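Local coordinates for ribonuclease J (Methanolobus psychrophilus R15, PDB 5HAB), which degrades RNA as an exoribonuclease of the beta-CASP branch of the metallo-beta-lactamase superfamily, probably working from the 5' end, at residues 197-201 with 415-419; 202-206 with 271-276; 248-252 with 370-374; 258-262 with 283-287. The protein carries 1 engineered substitution. All coordinates share one frame; numbering follows the deposited sequence.

Interaction 1: 197-201 with 415-419; sequences FKFDR and DHWEL
F197 and H416 form an offset edge-to-face pair: the rim of the phenyl ring is turned toward the imidazole face, with the planes 88° apart and F197 CE1 3.8 Å from H416 CE1. The end of the same phenyl also meets leucine, F197 CZ lying 3.6 Å from L419 CD2. K198 turns its chain off the helix, and its NZ is held by the carbonyls of S408 and P239. F199 then reaches back across. Its ring runs along D415 in the opposite sense, nearly perpendicular to the carboxylate plane, and F199 CE2 comes within 3.3 Å of D415 O, the carbonyl that accepts the helical bond from L419 N. F199 CZ rests 3.8 Å from L419 CB, so L419 is shared between the two phenylalanines. At R201 the contact becomes polar. The chain is extended from CG to NE, and R201 NH2 makes a long salt bridge of 3.5 Å to E418 OE2, which lies at the guanidinium edge although the carboxylate plane stands almost upright to it. A water lying in the F199 ring plane, at its edge, bridges R201 NH2 and D415 OD1. The other oxygen, D415 OD2, takes amide hydrogens from T238 and Y412, so both oxygens of this buried carboxylate have partners. Helix 413-423 is thereby joined to the loop that follows strand 189-194. T227 of strand 222-228 touches F197, H416 and L419, Y441 of helix 435-447 stacks edge-to-face with H416, and a second subunit packs G254 on R201 and T255 on E418.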
loop_
_atom_site.group_PDB
_atom_site.type_symbol
_atom_site.label_atom_id
_atom_site.label_comp_id
_atom_site.label_asym_id
_atom_site.label_seq_id
_atom_site.Cartn_x
_atom_site.Cartn_y
_atom_site.Cartn_z
ATOM N N PHE B 197 -5.811 25.100 -7.629
ATOM C CA PHE B 197 -6.936 25.751 -6.991
ATOM C C PHE B 197 -7.757 24.801 -6.146
ATOM O O PHE B 197 -7.623 23.580 -6.218
ATOM C CB PHE B 197 -7.853 26.375 -8.030
ATOM C CG PHE B 197 -8.848 25.410 -8.602
ATOM C CD1 PHE B 197 -8.480 24.546 -9.618
ATOM C CD2 PHE B 197 -10.149 25.356 -8.116
ATOM C CE1 PHE B 197 -9.391 23.652 -10.144
ATOM C CE2 PHE B 197 -11.058 24.463 -8.638
ATOM C CZ PHE B 197 -10.679 23.611 -9.652
ATOM N N LYS B 198 -8.681 25.399 -5.418
ATOM C CA LYS B 198 -9.506 24.697 -4.470
ATOM C C LYS B 198 -10.722 25.561 -4.180
ATOM O O LYS B 198 -10.597 26.766 -3.967
ATOM C CB LYS B 198 -8.689 24.406 -3.210
ATOM C CG LYS B 198 -9.436 24.460 -1.911
ATOM C CD LYS B 198 -8.451 24.360 -0.764
ATOM C CE LYS B 198 -9.165 24.131 0.549
ATOM N NZ LYS B 198 -8.209 23.733 1.606
ATOM N N PHE B 199 -11.904 24.963 -4.224
ATOM C CA PHE B 199 -13.085 25.649 -3.737
ATOM C C PHE B 199 -13.010 25.664 -2.210
ATOM O O PHE B 199 -12.824 24.621 -1.581
ATOM C CB PHE B 199 -14.363 24.955 -4.212
ATOM C CG PHE B 199 -14.616 25.086 -5.687
ATOM C CD1 PHE B 199 -14.026 26.100 -6.417
ATOM C CD2 PHE B 199 -15.447 24.192 -6.342
ATOM C CE1 PHE B 199 -14.259 26.224 -7.774
ATOM C CE2 PHE B 199 -15.684 24.310 -7.701
ATOM C CZ PHE B 199 -15.090 25.327 -8.417
ATOM N N ASP B 200 -13.147 26.840 -1.612
ATOM C CA ASP B 200 -13.155 26.950 -0.158
ATOM C C ASP B 200 -14.193 27.987 0.245
ATOM O O ASP B 200 -14.008 29.183 0.033
ATOM C CB ASP B 200 -11.773 27.324 0.388
ATOM C CG ASP B 200 -11.666 27.115 1.891
ATOM O OD1 ASP B 200 -12.716 27.124 2.568
ATOM O OD2 ASP B 200 -10.538 26.934 2.397
ATOM N N ARG B 201 -15.276 27.513 0.846
ATOM C CA ARG B 201 -16.429 28.347 1.152
ATOM C C ARG B 201 -16.306 29.029 2.500
ATOM O O ARG B 201 -17.092 29.913 2.830
ATOM C CB ARG B 201 -17.670 27.470 1.109
ATOM C CG ARG B 201 -17.856 26.904 -0.288
ATOM C CD ARG B 201 -18.939 25.835 -0.368
ATOM N NE ARG B 201 -19.154 25.351 -1.740
ATOM C CZ ARG B 201 -18.343 24.492 -2.352
ATOM N NH1 ARG B 201 -17.262 24.060 -1.723
ATOM N NH2 ARG B 201 -18.587 24.094 -3.592
ATOM N N ASP B 415 -15.449 18.756 -6.606
ATOM C CA ASP B 415 -15.117 20.147 -6.892
ATOM C C ASP B 415 -14.961 20.339 -8.402
ATOM O O ASP B 415 -15.481 21.300 -8.979
ATOM C CB ASP B 415 -13.841 20.554 -6.160
ATOM C CG ASP B 415 -13.971 20.418 -4.657
ATOM O OD1 ASP B 415 -14.922 20.993 -4.093
ATOM O OD2 ASP B 415 -13.131 19.724 -4.039
ATOM N N HIS B 416 -14.264 19.405 -9.041
ATOM C CA HIS B 416 -14.125 19.429 -10.495
ATOM C C HIS B 416 -15.458 19.221 -11.185
ATOM O O HIS B 416 -15.725 19.821 -12.222
ATOM C CB HIS B 416 -13.126 18.372 -10.958
ATOM C CG HIS B 416 -11.700 18.787 -10.791
ATOM N ND1 HIS B 416 -11.163 19.867 -11.458
ATOM C CD2 HIS B 416 -10.701 18.273 -10.033
ATOM C CE1 HIS B 416 -9.892 19.999 -11.120
ATOM N NE2 HIS B 416 -9.586 19.045 -10.258
ATOM N N TRP B 417 -16.291 18.367 -10.601
ATOM C CA TRP B 417 -17.635 18.112 -11.110
ATOM C C TRP B 417 -18.440 19.412 -11.192
ATOM O O TRP B 417 -18.994 19.765 -12.243
ATOM C CB TRP B 417 -18.337 17.091 -10.209
ATOM C CG TRP B 417 -19.729 16.747 -10.606
ATOM C CD1 TRP B 417 -20.880 17.251 -10.081
ATOM C CD2 TRP B 417 -20.123 15.785 -11.590
ATOM N NE1 TRP B 417 -21.970 16.677 -10.690
ATOM C CE2 TRP B 417 -21.533 15.775 -11.621
ATOM C CE3 TRP B 417 -19.422 14.942 -12.456
ATOM C CZ2 TRP B 417 -22.253 14.951 -12.480
ATOM C CZ3 TRP B 417 -20.141 14.123 -13.309
ATOM C CH2 TRP B 417 -21.541 14.135 -13.315
ATOM N N GLU B 418 -18.473 20.140 -10.082
ATOM C CA GLU B 418 -19.229 21.383 -10.024
ATOM C C GLU B 418 -18.605 22.481 -10.892
ATOM O O GLU B 418 -19.323 23.271 -11.509
ATOM C CB GLU B 418 -19.364 21.845 -8.572
ATOM C CG GLU B 418 -20.170 20.860 -7.725
ATOM C CD GLU B 418 -20.730 21.480 -6.461
ATOM O OE1 GLU B 418 -21.491 20.786 -5.752
ATOM O OE2 GLU B 418 -20.420 22.659 -6.180
ATOM N N LEU B 419 -17.278 22.529 -10.951
ATOM C CA LEU B 419 -16.602 23.477 -11.839
ATOM C C LEU B 419 -17.031 23.228 -13.284
ATOM O O LEU B 419 -17.337 24.158 -14.036
ATOM C CB LEU B 419 -15.081 23.364 -11.714
ATOM C CG LEU B 419 -14.268 24.245 -12.671
ATOM C CD1 LEU B 419 -14.533 25.715 -12.407
ATOM C CD2 LEU B 419 -12.783 23.951 -12.563
HETATM O O HOH W 1 -17.306 22.009 -4.103
#

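Interaction 2: 202-206 with 271-276; sequences TPTLG and IARVNS
L205 and A272 bring the two backbones closest, with 5.6 Å between L205 CA and A272 CA, where an irregular loop passes the first turn of helix 271-283. No direct hydrogen bond links the segments. The helix keeps its own pattern here, N275 N bonding to I271 O, and offers the loop a surface of side chains and CA atoms. L205 supplies most of the apolar contact. Its chi1 of -141° lies well away from a staggered position, and the two methyl groups part over the helix: L205 CD2 settles 3.6 Å from A272 CA and 3.8 Å from I271 CG2, while L205 CD1 meets the amide of N275, at 3.5 Å from N275 ND2. The small A272 side chain allows this close approach, and L205 CB passes 4.0 Å from A272 CB. On the preceding residue, chi1 of 63° places OG1 between the backbone N and the carbonyl carbon, and T204 OG1 lies 3.4 Å from A272 CB. The same hydroxyl bonds a water at 3.1 Å from T204 OG1. This water also gives a weak bond to A272 O and lies by S276 OG, at a separation too short to be reliable; S276 OG is bonded to H245 ND1 as well. Beyond the contact, L205 and I271 both touch I308. The loop belongs to the beta-lactamase part of the chain and the helix to the beta-CASP part. Bound RNA comes within about 7 Å of the nearest atom, consistent with the cleft between these two parts in which beta-CASP nucleases hold RNA.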
loop_
_atom_site.group_PDB
_atom_site.type_symbol
_atom_site.label_atom_id
_atom_site.label_comp_id
_atom_site.label_asym_id
_atom_site.label_seq_id
_atom_site.Cartn_x
_atom_site.Cartn_y
_atom_site.Cartn_z
ATOM N N THR B 202 -15.292 28.632 3.263
ATOM C CA THR B 202 -14.976 29.276 4.532
ATOM C C THR B 202 -13.467 29.489 4.658
ATOM O O THR B 202 -12.828 28.910 5.536
ATOM C CB THR B 202 -15.486 28.447 5.745
ATOM O OG1 THR B 202 -14.860 27.158 5.756
ATOM C CG2 THR B 202 -16.999 28.261 5.684
ATOM N N PRO B 203 -12.888 30.325 3.776
ATOM C CA PRO B 203 -11.444 30.571 3.837
ATOM C C PRO B 203 -11.068 31.322 5.103
ATOM O O PRO B 203 -11.924 31.974 5.695
ATOM C CB PRO B 203 -11.169 31.431 2.595
ATOM C CG PRO B 203 -12.437 31.415 1.792
ATOM C CD PRO B 203 -13.540 31.161 2.755
ATOM N N THR B 204 -9.810 31.234 5.513
ATOM C CA THR B 204 -9.359 31.956 6.691
ATOM C C THR B 204 -8.606 33.243 6.339
ATOM O O THR B 204 -8.148 33.952 7.235
ATOM C CB THR B 204 -8.459 31.079 7.585
ATOM O OG1 THR B 204 -7.278 30.707 6.869
ATOM C CG2 THR B 204 -9.200 29.820 8.025
ATOM N N LEU B 205 -8.473 33.553 5.052
ATOM C CA LEU B 205 -7.755 34.771 4.667
ATOM C C LEU B 205 -8.281 35.453 3.405
ATOM O O LEU B 205 -8.633 36.634 3.438
ATOM C CB LEU B 205 -6.268 34.464 4.485
ATOM C CG LEU B 205 -5.308 35.541 4.992
ATOM C CD1 LEU B 205 -5.669 35.967 6.404
ATOM C CD2 LEU B 205 -3.870 35.054 4.931
ATOM N N GLY B 206 -8.325 34.726 2.298
ATOM C CA GLY B 206 -8.790 35.289 1.041
ATOM C C GLY B 206 -10.283 35.548 0.995
ATOM O O GLY B 206 -10.919 35.816 2.015
ATOM N N ILE B 271 0.406 31.474 3.741
ATOM C CA ILE B 271 0.219 32.642 4.588
ATOM C C ILE B 271 -0.983 32.507 5.533
ATOM O O ILE B 271 -0.923 32.954 6.679
ATOM C CB ILE B 271 0.103 33.909 3.707
ATOM C CG1 ILE B 271 1.352 34.059 2.832
ATOM C CG2 ILE B 271 -0.069 35.143 4.552
ATOM C CD1 ILE B 271 2.660 34.099 3.615
ATOM N N ALA B 272 -2.065 31.890 5.064
ATOM C CA ALA B 272 -3.239 31.655 5.909
ATOM C C ALA B 272 -2.882 30.781 7.111
ATOM O O ALA B 272 -3.298 31.042 8.249
ATOM C CB ALA B 272 -4.353 31.021 5.103
ATOM N N ARG B 273 -2.091 29.750 6.841
ATOM C CA ARG B 273 -1.658 28.815 7.865
ATOM C C ARG B 273 -0.780 29.504 8.907
ATOM O O ARG B 273 -1.024 29.389 10.111
ATOM C CB ARG B 273 -0.893 27.652 7.233
ATOM C CG ARG B 273 -0.381 26.648 8.240
ATOM C CD ARG B 273 -1.472 25.683 8.627
ATOM N NE ARG B 273 -1.589 24.605 7.652
ATOM C CZ ARG B 273 -2.515 24.566 6.705
ATOM N NH1 ARG B 273 -3.406 25.540 6.621
ATOM N NH2 ARG B 273 -2.560 23.557 5.849
ATOM N N VAL B 274 0.250 30.203 8.432
ATOM C CA VAL B 274 1.168 30.931 9.302
ATOM C C VAL B 274 0.409 31.942 10.161
ATOM O O VAL B 274 0.667 32.075 11.361
ATOM C CB VAL B 274 2.263 31.632 8.485
ATOM C CG1 VAL B 274 3.105 32.531 9.382
ATOM C CG2 VAL B 274 3.142 30.611 7.777
ATOM N N ASN B 275 -0.534 32.637 9.532
ATOM C CA ASN B 275 -1.407 33.582 10.216
ATOM C C ASN B 275 -2.102 32.905 11.392
ATOM O O ASN B 275 -1.997 33.361 12.547
ATOM C CB ASN B 275 -2.442 34.154 9.239
ATOM C CG ASN B 275 -3.180 35.355 9.802
ATOM O OD1 ASN B 275 -2.570 36.258 10.374
ATOM N ND2 ASN B 275 -4.499 35.371 9.639
ATOM N N SER B 276 -2.804 31.813 11.087
ATOM C CA SER B 276 -3.469 31.021 12.114
ATOM C C SER B 276 -2.509 30.692 13.248
ATOM O O SER B 276 -2.846 30.852 14.423
ATOM C CB SER B 276 -4.044 29.733 11.523
ATOM O OG SER B 276 -5.219 29.995 10.777
HETATM O O HOH W 2 -5.722 28.749 8.750
#

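Interaction 3: 248-252 with 370-374; sequences LKDVL and RIIFS
R370 presents the edge of its guanidinium group to V251 O, which lies close to the guanidinium plane. The bond from R370 NH2 to V251 O is short, 2.7 Å, but bent, with an N-H...O angle of 145°. Bends at chi2 and chi3 fold the arginine over toward the helix, where it meets a carbonyl near the C-terminal end, the end at which carbonyls commonly lack an amide partner from the next turn. A positive group at this pole would probably be electrostatically welcome. R370 NH1 also looks toward E418 of a second subunit, in a long, weak ion pair. Two residues further along the strand, I372 spreads its branches over three helix residues: I372 CG1 slides past V251 CG1 at 3.7 Å, I372 CG2 touches L248 CD1 at 3.8 Å, and I372 CD1 reaches L252 CD2 at 4.1 Å. L248 has CG anti to the backbone N (chi1 -162°), which carries its methyl groups over to the strand; the second of them, L248 CD2, lies 3.5 Å from S374 OG. That hydroxyl is bonded to V405 O and, weakly, to R273 NE. The strand and helix segments run antiparallel at 175°, their axes 10.6 Å apart, and the alternation of the strand turns R370, I372 and S374 toward the helix. Strand 370-374 lies between strands 262-266 and 400-402 in the parallel beta-CASP sheet. Helix 241-253 covers one face beside helix 271-283, whose I277 and F280 touch L248 and L252, while F373 and I371 turn to helix 381-396.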
loop_
_atom_site.group_PDB
_atom_site.type_symbol
_atom_site.label_atom_id
_atom_site.label_comp_id
_atom_site.label_asym_id
_atom_site.label_seq_id
_atom_site.Cartn_x
_atom_site.Cartn_y
_atom_site.Cartn_z
ATOM N N LEU B 248 -5.235 22.550 13.903
ATOM C CA LEU B 248 -4.006 23.152 14.403
ATOM C C LEU B 248 -4.264 23.820 15.758
ATOM O O LEU B 248 -3.450 23.721 16.685
ATOM C CB LEU B 248 -3.451 24.150 13.385
ATOM C CG LEU B 248 -1.988 24.571 13.511
ATOM C CD1 LEU B 248 -1.078 23.391 13.826
ATOM C CD2 LEU B 248 -1.560 25.231 12.221
ATOM N N LYS B 249 -5.415 24.476 15.875
ATOM C CA LYS B 249 -5.834 25.048 17.148
ATOM C C LYS B 249 -5.860 23.980 18.237
ATOM O O LYS B 249 -5.273 24.154 19.306
ATOM C CB LYS B 249 -7.217 25.686 17.019
ATOM C CG LYS B 249 -7.713 26.356 18.288
ATOM C CD LYS B 249 -9.033 27.074 18.049
ATOM C CE LYS B 249 -9.395 27.984 19.217
ATOM N NZ LYS B 249 -10.508 28.917 18.868
ATOM N N ASP B 250 -6.517 22.862 17.937
ATOM C CA ASP B 250 -6.661 21.768 18.892
ATOM C C ASP B 250 -5.302 21.192 19.289
ATOM O O ASP B 250 -5.069 20.888 20.458
ATOM C CB ASP B 250 -7.565 20.674 18.311
ATOM C CG ASP B 250 -8.162 19.767 19.382
ATOM O OD1 ASP B 250 -7.643 19.748 20.520
ATOM O OD2 ASP B 250 -9.164 19.082 19.082
ATOM N N VAL B 251 -4.407 21.043 18.319
ATOM C CA VAL B 251 -3.088 20.487 18.601
ATOM C C VAL B 251 -2.275 21.442 19.480
ATOM O O VAL B 251 -1.502 21.006 20.337
ATOM C CB VAL B 251 -2.330 20.160 17.296
ATOM C CG1 VAL B 251 -0.872 19.822 17.584
ATOM C CG2 VAL B 251 -3.010 19.013 16.564
ATOM N N LEU B 252 -2.455 22.744 19.278
ATOM C CA LEU B 252 -1.612 23.719 19.964
ATOM C C LEU B 252 -2.124 24.057 21.366
ATOM O O LEU B 252 -1.333 24.260 22.288
ATOM C CB LEU B 252 -1.479 24.995 19.127
ATOM C CG LEU B 252 -0.484 24.883 17.968
ATOM C CD1 LEU B 252 -0.616 26.057 17.011
ATOM C CD2 LEU B 252 0.932 24.788 18.505
ATOM N N ARG B 370 7.388 19.003 21.649
ATOM C CA ARG B 370 6.408 18.732 20.609
ATOM C C ARG B 370 6.708 19.478 19.289
ATOM O O ARG B 370 6.817 20.706 19.247
ATOM C CB ARG B 370 5.010 19.063 21.154
ATOM C CG ARG B 370 4.484 18.034 22.177
ATOM C CD ARG B 370 3.573 18.693 23.212
ATOM N NE ARG B 370 2.760 19.715 22.575
ATOM C CZ ARG B 370 1.479 19.555 22.252
ATOM N NH1 ARG B 370 0.857 18.407 22.523
ATOM N NH2 ARG B 370 0.814 20.545 21.661
ATOM N N ILE B 371 6.872 18.708 18.216
ATOM C CA ILE B 371 7.133 19.270 16.895
ATOM C C ILE B 371 5.944 19.037 15.973
ATOM O O ILE B 371 5.590 17.898 15.666
ATOM C CB ILE B 371 8.432 18.709 16.310
ATOM C CG1 ILE B 371 9.564 18.959 17.309
ATOM C CG2 ILE B 371 8.731 19.346 14.961
ATOM C CD1 ILE B 371 10.903 18.475 16.867
ATOM N N ILE B 372 5.330 20.134 15.543
ATOM C CA ILE B 372 4.115 20.082 14.749
ATOM C C ILE B 372 4.399 20.402 13.285
ATOM O O ILE B 372 4.706 21.543 12.929
ATOM C CB ILE B 372 3.054 21.048 15.307
ATOM C CG1 ILE B 372 2.668 20.658 16.734
ATOM C CG2 ILE B 372 1.832 21.077 14.405
ATOM C CD1 ILE B 372 3.313 21.518 17.793
ATOM N N PHE B 373 4.291 19.379 12.445
ATOM C CA PHE B 373 4.378 19.532 11.003
ATOM C C PHE B 373 3.004 19.874 10.442
ATOM O O PHE B 373 2.170 18.996 10.244
ATOM C CB PHE B 373 4.905 18.254 10.351
ATOM C CG PHE B 373 6.328 17.935 10.696
ATOM C CD1 PHE B 373 6.655 17.418 11.940
ATOM C CD2 PHE B 373 7.339 18.125 9.769
ATOM C CE1 PHE B 373 7.964 17.116 12.259
ATOM C CE2 PHE B 373 8.651 17.821 10.080
ATOM C CZ PHE B 373 8.965 17.316 11.326
ATOM N N SER B 374 2.763 21.156 10.199
ATOM C CA SER B 374 1.522 21.575 9.566
ATOM C C SER B 374 1.673 21.489 8.049
ATOM O O SER B 374 1.645 22.503 7.349
ATOM C CB SER B 374 1.150 22.985 9.991
ATOM O OG SER B 374 -0.190 23.246 9.648
#

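Interaction 4: 258-262 with 283-287; sequences SAVGM and EMGRI
R286 reaches from one loop into a turn of the other across well-separated backbones, with 9.1 Å between S258 CA and M284 CA and 9.7 Å between G261 CA and R286 CA. The two loops frame a beta-alpha-beta unit of the beta-CASP domain: one leads into strand 262-266, and the other joins helix 271-283 to strand 287-291. Strand 338-342 lies between these two strands in the parallel sheet. The arginine is extended from CG to NE, which carries its guanidinium into the bend made by 258-261. There R286 NH2 bonds to S258 O at 2.7 Å, with the N-H...O angle at 134°; the acceptor lies in the guanidinium plane and the donor in the carbonyl plane. S258 O also takes a weak bond from V260 N, so it serves the turn and the arginine together. R286 NH1 is held by Y338 O of the intervening strand, and with NH2 bonded to S258 O the group is fixed in rotation. G261 has backbone angles at which a beta carbon would collide with the preceding carbonyl oxygen. M262 crosses the arginine at about a right angle, and M284, extended beyond CG, brings its methyl up to that of M262, M284 CE lying 3.5 Å from M262 CE. Bent at chi3 (-61°), M262 sets its terminal methyl over the centre of one guanidinium face, M262 CE standing 3.4 Å from R286 CZ.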
loop_
_atom_site.group_PDB
_atom_site.type_symbol
_atom_site.label_atom_id
_atom_site.label_comp_id
_atom_site.label_asym_id
_atom_site.label_seq_id
_atom_site.Cartn_x
_atom_site.Cartn_y
_atom_site.Cartn_z
ATOM N N SER B 258 1.344 21.510 28.976
ATOM C CA SER B 258 1.310 22.818 28.333
ATOM C C SER B 258 2.656 23.534 28.270
ATOM O O SER B 258 2.954 24.205 27.286
ATOM C CB SER B 258 0.294 23.711 29.046
ATOM O OG SER B 258 0.403 25.047 28.598
ATOM N N ALA B 259 3.459 23.412 29.320
ATOM C CA ALA B 259 4.729 24.132 29.380
ATOM C C ALA B 259 5.891 23.268 28.901
ATOM O O ALA B 259 6.909 23.151 29.583
ATOM C CB ALA B 259 4.991 24.624 30.794
ATOM N N VAL B 260 5.739 22.672 27.724
ATOM C CA VAL B 260 6.688 21.669 27.263
ATOM C C VAL B 260 7.709 22.253 26.288
ATOM O O VAL B 260 8.864 21.828 26.262
ATOM C CB VAL B 260 5.955 20.473 26.629
ATOM C CG1 VAL B 260 5.167 20.906 25.402
ATOM C CG2 VAL B 260 6.940 19.377 26.286
ATOM N N GLY B 261 7.292 23.229 25.489
ATOM C CA GLY B 261 8.132 23.713 24.411
ATOM C C GLY B 261 7.723 23.103 23.084
ATOM O O GLY B 261 7.871 21.897 22.862
ATOM N N MET B 262 7.202 23.945 22.199
ATOM C CA MET B 262 6.646 23.481 20.940
ATOM C C MET B 262 7.234 24.224 19.742
ATOM O O MET B 262 7.365 25.447 19.757
ATOM C CB MET B 262 5.122 23.636 20.960
ATOM C CG MET B 262 4.444 22.915 22.119
ATOM S SD MET B 262 2.674 23.238 22.218
ATOM C CE MET B 262 2.672 25.007 22.460
ATOM N N GLU B 283 -2.880 33.317 21.566
ATOM C CA GLU B 283 -3.943 32.793 22.426
ATOM C C GLU B 283 -3.410 31.799 23.480
ATOM O O GLU B 283 -4.148 31.357 24.356
ATOM C CB GLU B 283 -5.040 32.148 21.556
ATOM C CG GLU B 283 -6.305 31.722 22.308
ATOM C CD GLU B 283 -7.405 31.218 21.386
ATOM O OE1 GLU B 283 -8.441 30.740 21.901
ATOM O OE2 GLU B 283 -7.227 31.280 20.149
ATOM N N MET B 284 -2.129 31.452 23.409
ATOM C CA MET B 284 -1.557 30.539 24.402
ATOM C C MET B 284 -0.383 31.111 25.202
ATOM O O MET B 284 0.389 30.359 25.801
ATOM C CB MET B 284 -1.140 29.223 23.734
ATOM C CG MET B 284 -0.059 29.327 22.684
ATOM S SD MET B 284 -0.024 27.873 21.606
ATOM C CE MET B 284 1.613 28.026 20.927
ATOM N N GLY B 285 -0.245 32.433 25.191
ATOM C CA GLY B 285 0.775 33.126 25.964
ATOM C C GLY B 285 2.219 32.836 25.604
ATOM O O GLY B 285 3.108 32.902 26.455
ATOM N N ARG B 286 2.461 32.536 24.333
ATOM C CA ARG B 286 3.822 32.365 23.841
ATOM C C ARG B 286 4.166 33.472 22.851
ATOM O O ARG B 286 3.280 34.037 22.210
ATOM C CB ARG B 286 4.000 30.987 23.202
ATOM C CG ARG B 286 3.690 29.837 24.148
ATOM C CD ARG B 286 4.154 28.517 23.568
ATOM N NE ARG B 286 3.971 27.407 24.496
ATOM C CZ ARG B 286 4.851 26.423 24.656
ATOM N NH1 ARG B 286 5.978 26.420 23.957
ATOM N NH2 ARG B 286 4.613 25.447 25.520
ATOM N N ILE B 287 5.451 33.786 22.735
ATOM C CA ILE B 287 5.885 34.795 21.781
ATOM C C ILE B 287 6.145 34.147 20.430
ATOM O O ILE B 287 7.037 33.306 20.300
ATOM C CB ILE B 287 7.147 35.527 22.275
ATOM C CG1 ILE B 287 6.833 36.379 23.506
ATOM C CG2 ILE B 287 7.747 36.375 21.164
ATOM C CD1 ILE B 287 8.049 37.055 24.100
#

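In the fold
The four contacts run from the beta-lactamase part of the chain to the far end of the beta-CASP domain. Interactions 1 and 2 use consecutive pieces of one loop, with centres 18 Å apart; interaction 3 follows 15 Å beyond interaction 2, and interaction 4 another 11 Å on. Interactions 2, 3 and 4 are all nested inside the loop closed by 197-201 with 415-419, interaction 4 also inside that of interaction 3, and interaction 2 crosses the other two along the chain. R273 packs on L248 between interactions 2 and 3, while R370 N and G261 O probably bond between interactions 3 and 4. Interactions 1 and 3 both touch a second subunit, so the assembly meets the chain at both places.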